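Local structure of uncharacterized oxidoreductase yvaA (3GDO) at residues Y153-P158 and G228-P233; D4-G9 and D29-S34. The protein catalyses the reversible NADPH-dependent reduction of scyllo-inosose to scyllo-inositol and does not accept NADH in place of NADPH. All coordinates share one frame; numbering follows the deposited sequence.

In the fold
From the N terminus, the chain first forms contact 2. Strand 6-11 leads into helix 15-26, and strand 31-37 returns beside the first strand, closing a short loop of 19 residues in the Rossmann domain. Contact 1 opens well after this loop has closed. Between 153-158 and 228-233 lie 69 residues, including helix 174-190 and strands of the mixed sheet in the C-terminal alpha/beta domain. The two contacts are therefore in series, neither nested nor crossed. The centres of contacts 1 and 2 lie about 39 Å apart, on opposite sides of the chain's centre. Contact 2 pairs two strands of the nucleotide-binding sheet, while contact 1 joins the segments running on from strands 146-152 and 222-228, next to the second subunit.

Contact 1 (Y153-P158 and G228-P233); sequences YNRYRP and GGSIVP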
# COMPACT_ATOMS: atom_id res chain seq x y z
N TYR B 153 -7.05 6.18 1.18
CA TYR B 153 -8.04 7.22 1.48
C TYR B 153 -7.86 7.61 2.93
O TYR B 153 -8.52 7.08 3.82
CB TYR B 153 -9.44 6.64 1.28
CG TYR B 153 -10.57 7.65 1.11
CD1 TYR B 153 -11.79 7.25 0.52
CD2 TYR B 153 -10.44 8.99 1.50
CE1 TYR B 153 -12.83 8.15 0.37
CE2 TYR B 153 -11.47 9.91 1.33
CZ TYR B 153 -12.67 9.46 0.78
OH TYR B 153 -13.72 10.31 0.62
N ASN B 154 -6.94 8.54 3.16
CA ASN B 154 -6.43 8.78 4.48
C ASN B 154 -6.95 10.10 4.97
O ASN B 154 -7.38 10.92 4.19
CB ASN B 154 -4.91 8.87 4.44
CG ASN B 154 -4.25 7.58 4.10
OD1 ASN B 154 -4.50 6.53 4.71
ND2 ASN B 154 -3.34 7.65 3.16
N ARG B 155 -6.85 10.35 6.27
CA ARG B 155 -7.07 11.71 6.74
C ARG B 155 -6.14 11.94 7.95
O ARG B 155 -5.57 10.99 8.50
CB ARG B 155 -8.54 11.89 7.13
CG ARG B 155 -8.92 11.08 8.36
CD ARG B 155 -10.44 10.86 8.55
NE ARG B 155 -10.61 9.89 9.63
CZ ARG B 155 -11.59 9.90 10.54
NH1 ARG B 155 -11.60 8.98 11.49
NH2 ARG B 155 -12.55 10.82 10.49
N TYR B 156 -5.99 13.19 8.36
CA TYR B 156 -5.29 13.52 9.62
C TYR B 156 -6.31 14.07 10.61
O TYR B 156 -6.66 15.22 10.57
CB TYR B 156 -4.16 14.54 9.40
CG TYR B 156 -3.32 14.76 10.66
CD1 TYR B 156 -2.48 13.74 11.15
CD2 TYR B 156 -3.39 15.96 11.37
CE1 TYR B 156 -1.73 13.91 12.28
CE2 TYR B 156 -2.61 16.14 12.53
CZ TYR B 156 -1.79 15.12 12.96
OH TYR B 156 -1.03 15.27 14.09
N ARG B 157 -6.78 13.21 11.50
CA ARG B 157 -7.76 13.60 12.51
C ARG B 157 -7.39 12.84 13.78
O ARG B 157 -8.05 11.90 14.17
CB ARG B 157 -9.19 13.33 12.02
CG ARG B 157 -9.77 14.44 11.12
CD ARG B 157 -10.98 13.96 10.34
NE ARG B 157 -11.65 15.02 9.58
CZ ARG B 157 -11.32 15.38 8.35
NH1 ARG B 157 -10.32 14.78 7.73
NH2 ARG B 157 -11.99 16.34 7.72
N PRO B 158 -6.27 13.25 14.42
CA PRO B 158 -5.69 12.52 15.56
C PRO B 158 -6.54 12.56 16.82
O PRO B 158 -6.45 11.67 17.65
CB PRO B 158 -4.36 13.24 15.78
CG PRO B 158 -4.58 14.60 15.28
CD PRO B 158 -5.53 14.50 14.14
N GLY B 228 -6.90 2.92 4.35
CA GLY B 228 -7.21 4.25 4.84
C GLY B 228 -6.83 4.32 6.30
O GLY B 228 -7.16 3.40 7.08
N GLY B 229 -6.10 5.37 6.67
CA GLY B 229 -5.90 5.69 8.11
C GLY B 229 -6.35 7.08 8.53
O GLY B 229 -6.66 7.95 7.68
N SER B 230 -6.41 7.30 9.85
CA SER B 230 -6.85 8.57 10.39
C SER B 230 -5.74 9.37 11.11
O SER B 230 -6.04 10.41 11.71
CB SER B 230 -8.05 8.36 11.32
OG SER B 230 -9.16 7.83 10.65
N ILE B 231 -4.50 8.89 11.07
CA ILE B 231 -3.36 9.60 11.67
C ILE B 231 -2.32 9.67 10.59
O ILE B 231 -1.27 9.07 10.70
CB ILE B 231 -2.76 8.87 12.92
CG1 ILE B 231 -3.89 8.24 13.77
CG2 ILE B 231 -1.92 9.87 13.77
CD1 ILE B 231 -3.43 7.42 14.95
N VAL B 232 -2.63 10.42 9.53
CA VAL B 232 -1.81 10.43 8.36
C VAL B 232 -1.53 11.87 7.96
O VAL B 232 -2.32 12.47 7.24
CB VAL B 232 -2.44 9.65 7.14
CG1 VAL B 232 -1.55 9.78 5.89
CG2 VAL B 232 -2.63 8.19 7.43
N PRO B 233 -0.40 12.44 8.45
CA PRO B 233 -0.14 13.87 8.16
C PRO B 233 -0.06 14.14 6.66
O PRO B 233 -0.58 15.13 6.20
CB PRO B 233 1.22 14.11 8.86
CG PRO B 233 1.09 13.30 10.10
CD PRO B 233 0.44 11.96 9.57
O HOH W 1 -9.10 7.47 6.53
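Arg155 and Ser230 are central to a pairing that runs on from the neighbouring parallel strands 146-152 and 222-228 in the C-terminal alpha/beta domain of this Gfo/Idh/MocA enzyme. The Arg155 side chain leaves the backbone with CB pointing away from 228-233. CG then takes the crowded position between the backbone N and the carbonyl carbon (chi1 68°), where it lies 3.8 Å from Ser230 CA. The chain is extended from CG to NE, and CD comes 3.9 Å from Ser230 OG. At the tip the guanidinium grips that oxygen side-on: NE donates to Ser230 OG at 2.7 Å and NH1 donates to the same OG at 2.8 Å, with OG only 3° out of the guanidinium plane. The carbonyl O of Asp211 is a third hydrogen-bond partner of OG, which probably fixes the serine rotation, and Arg157 CB lies above one guanidinium face, offset toward its rim.

The backbones are joined by Arg155 N to Gly229 O (2.8 Å), Val232 N to Arg155 O and Arg157 N to Ser230 O (2.9 Å), with a single bridge between Tyr156 and Ile231. A water donates to both Tyr153 O and Gly229 O. Asn154 accepts the Gly229 N-H on a lone pair of its OD1, 2.8 Å from that nitrogen, while its CB rests against Val232 CB and CG1.

Tyr156 carries the pairing toward the dimer interface, since its OH bonds to Lys244 O of the second subunit and Ile231 O accepts a hydrogen bond from Asn147 of that subunit. Pro158 CD lies above one face of the tyrosine ring, toward the rim, and Val232 N sits at the ring edge. Pro233 approaches obliquely, its CG 3.6 Å from Tyr156 CE1.

Contact 2 (D4-G9 and D29-S34); sequences DTIKVG and DEYQIS
Ile6 O takes the N-H of Gln32 in a bond of 2.7 Å that is close to straight (167° at the hydrogen), and the CA-H of Tyr31 also approaches this oxygen. Gln32 O repeats the arrangement one step on, receiving Val8 N at 2.7 Å together with a CA-H contact from Lys7. Ile6 N to Glu30 O and Ser34 N to Val8 O complete four backbone bonds. They set Ile6 beside Tyr31, Lys7 beside Gln32 and Val8 beside Ile33 in parallel, with strand directions 36° apart.

Ile6, Val8, Tyr31 and Ile33 share one face of the sheet. Val8 CG2 meets the Tyr31 ring at its edge, 3.5 Å from CD1, while Ile6 CB approaches the same Tyr31 CD1 obliquely at 3.9 Å. Helix 303-315 packs on this face through Ala310, and Tyr306 O anchors the Tyr31 hydroxyl.

On the other face, the Lys7 side chain runs obliquely across that of Gln32, its CD 4.0 Å from Gln32 CB. The chain is bent at chi2, and again at chi4 (-85°), which turns NZ back toward its own segment. There NZ donates to Thr5 O at 2.9 Å, from above the carbonyl plane, and bonds to Thr5 OG1 at 3.0 Å. Thr5 OG1 itself lies beside Gln32 CB, the two side chains pointing the same way, so the lysine probably helps to hold a hydroxyl that belongs to the contact. An alanine at Lys7 would probably leave Thr5 O and OG1 without their ammonium partner, open a gap beside Gln32 CB and set the threonine hydroxyl free to turn.

With helix 15-26 joining the two strands and Leu25 touching Tyr31 and Ile33, the arrangement is the opening beta-alpha-beta crossover characteristic of the NAD(P)-binding Rossmann fold.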
# COMPACT_ATOMS: atom_id res chain seq x y z
N ASP B 4 -43.29 18.07 -17.37
CA ASP B 4 -42.60 16.81 -17.11
C ASP B 4 -41.56 16.80 -15.97
O ASP B 4 -40.90 15.78 -15.75
CB ASP B 4 -42.03 16.23 -18.42
CG ASP B 4 -43.12 15.93 -19.45
OD1 ASP B 4 -44.30 15.85 -19.03
OD2 ASP B 4 -42.80 15.78 -20.66
N THR B 5 -41.43 17.90 -15.23
CA THR B 5 -40.46 17.92 -14.12
C THR B 5 -40.76 16.80 -13.15
O THR B 5 -41.93 16.48 -12.86
CB THR B 5 -40.41 19.27 -13.35
OG1 THR B 5 -41.72 19.64 -12.89
CG2 THR B 5 -39.86 20.36 -14.23
N ILE B 6 -39.70 16.18 -12.66
CA ILE B 6 -39.83 15.14 -11.66
C ILE B 6 -39.99 15.84 -10.32
O ILE B 6 -39.15 16.67 -9.95
CB ILE B 6 -38.59 14.19 -11.70
CG1 ILE B 6 -38.51 13.50 -13.08
CG2 ILE B 6 -38.64 13.18 -10.58
CD1 ILE B 6 -37.32 12.63 -13.29
N LYS B 7 -41.07 15.50 -9.62
CA LYS B 7 -41.42 16.13 -8.35
C LYS B 7 -40.68 15.43 -7.25
O LYS B 7 -40.89 14.25 -7.00
CB LYS B 7 -42.95 16.07 -8.06
CG LYS B 7 -43.88 16.67 -9.14
CD LYS B 7 -43.37 18.02 -9.62
CE LYS B 7 -44.36 18.65 -10.63
NZ LYS B 7 -44.11 18.14 -12.01
N VAL B 8 -39.83 16.17 -6.56
CA VAL B 8 -38.94 15.58 -5.56
C VAL B 8 -39.34 15.95 -4.15
O VAL B 8 -39.70 17.09 -3.89
CB VAL B 8 -37.48 16.05 -5.82
CG1 VAL B 8 -36.49 15.46 -4.78
CG2 VAL B 8 -37.09 15.71 -7.27
N GLY B 9 -39.29 14.97 -3.25
CA GLY B 9 -39.31 15.22 -1.81
C GLY B 9 -37.95 14.84 -1.19
O GLY B 9 -37.44 13.73 -1.42
N ASP B 29 -33.12 21.30 -14.88
CA ASP B 29 -34.57 21.53 -15.11
C ASP B 29 -35.47 20.29 -15.20
O ASP B 29 -36.70 20.42 -15.12
CB ASP B 29 -34.92 22.61 -16.15
CG ASP B 29 -33.82 22.85 -17.16
OD1 ASP B 29 -33.42 21.90 -17.87
OD2 ASP B 29 -33.40 24.02 -17.29
N GLU B 30 -34.86 19.10 -15.32
CA GLU B 30 -35.58 17.85 -15.20
C GLU B 30 -36.30 17.68 -13.85
O GLU B 30 -37.11 16.75 -13.68
CB GLU B 30 -34.63 16.66 -15.37
CG GLU B 30 -33.94 16.53 -16.71
CD GLU B 30 -32.54 17.11 -16.69
OE1 GLU B 30 -32.39 18.31 -16.33
OE2 GLU B 30 -31.61 16.37 -17.05
N TYR B 31 -35.95 18.51 -12.87
CA TYR B 31 -36.41 18.30 -11.47
C TYR B 31 -37.15 19.48 -10.89
O TYR B 31 -36.86 20.63 -11.22
CB TYR B 31 -35.23 17.97 -10.54
CG TYR B 31 -34.63 16.60 -10.79
CD1 TYR B 31 -35.22 15.47 -10.24
CD2 TYR B 31 -33.52 16.45 -11.61
CE1 TYR B 31 -34.70 14.22 -10.48
CE2 TYR B 31 -32.98 15.20 -11.86
CZ TYR B 31 -33.56 14.08 -11.27
OH TYR B 31 -33.06 12.81 -11.51
N GLN B 32 -38.09 19.18 -10.00
CA GLN B 32 -38.72 20.19 -9.18
C GLN B 32 -38.65 19.73 -7.74
O GLN B 32 -39.18 18.67 -7.38
CB GLN B 32 -40.20 20.40 -9.59
CG GLN B 32 -40.89 21.55 -8.85
CD GLN B 32 -40.08 22.84 -8.94
OE1 GLN B 32 -39.90 23.40 -10.03
NE2 GLN B 32 -39.56 23.29 -7.81
N ILE B 33 -37.99 20.53 -6.90
CA ILE B 33 -37.98 20.23 -5.48
C ILE B 33 -39.30 20.73 -4.91
O ILE B 33 -39.51 21.92 -4.86
CB ILE B 33 -36.80 20.89 -4.73
CG1 ILE B 33 -35.45 20.32 -5.21
CG2 ILE B 33 -36.90 20.59 -3.25
CD1 ILE B 33 -34.78 21.14 -6.31
N SER B 34 -40.18 19.82 -4.50
CA SER B 34 -41.52 20.20 -4.02
C SER B 34 -41.61 20.26 -2.51
O SER B 34 -42.17 21.21 -1.95
CB SER B 34 -42.60 19.24 -4.54
OG SER B 34 -42.68 19.35 -5.95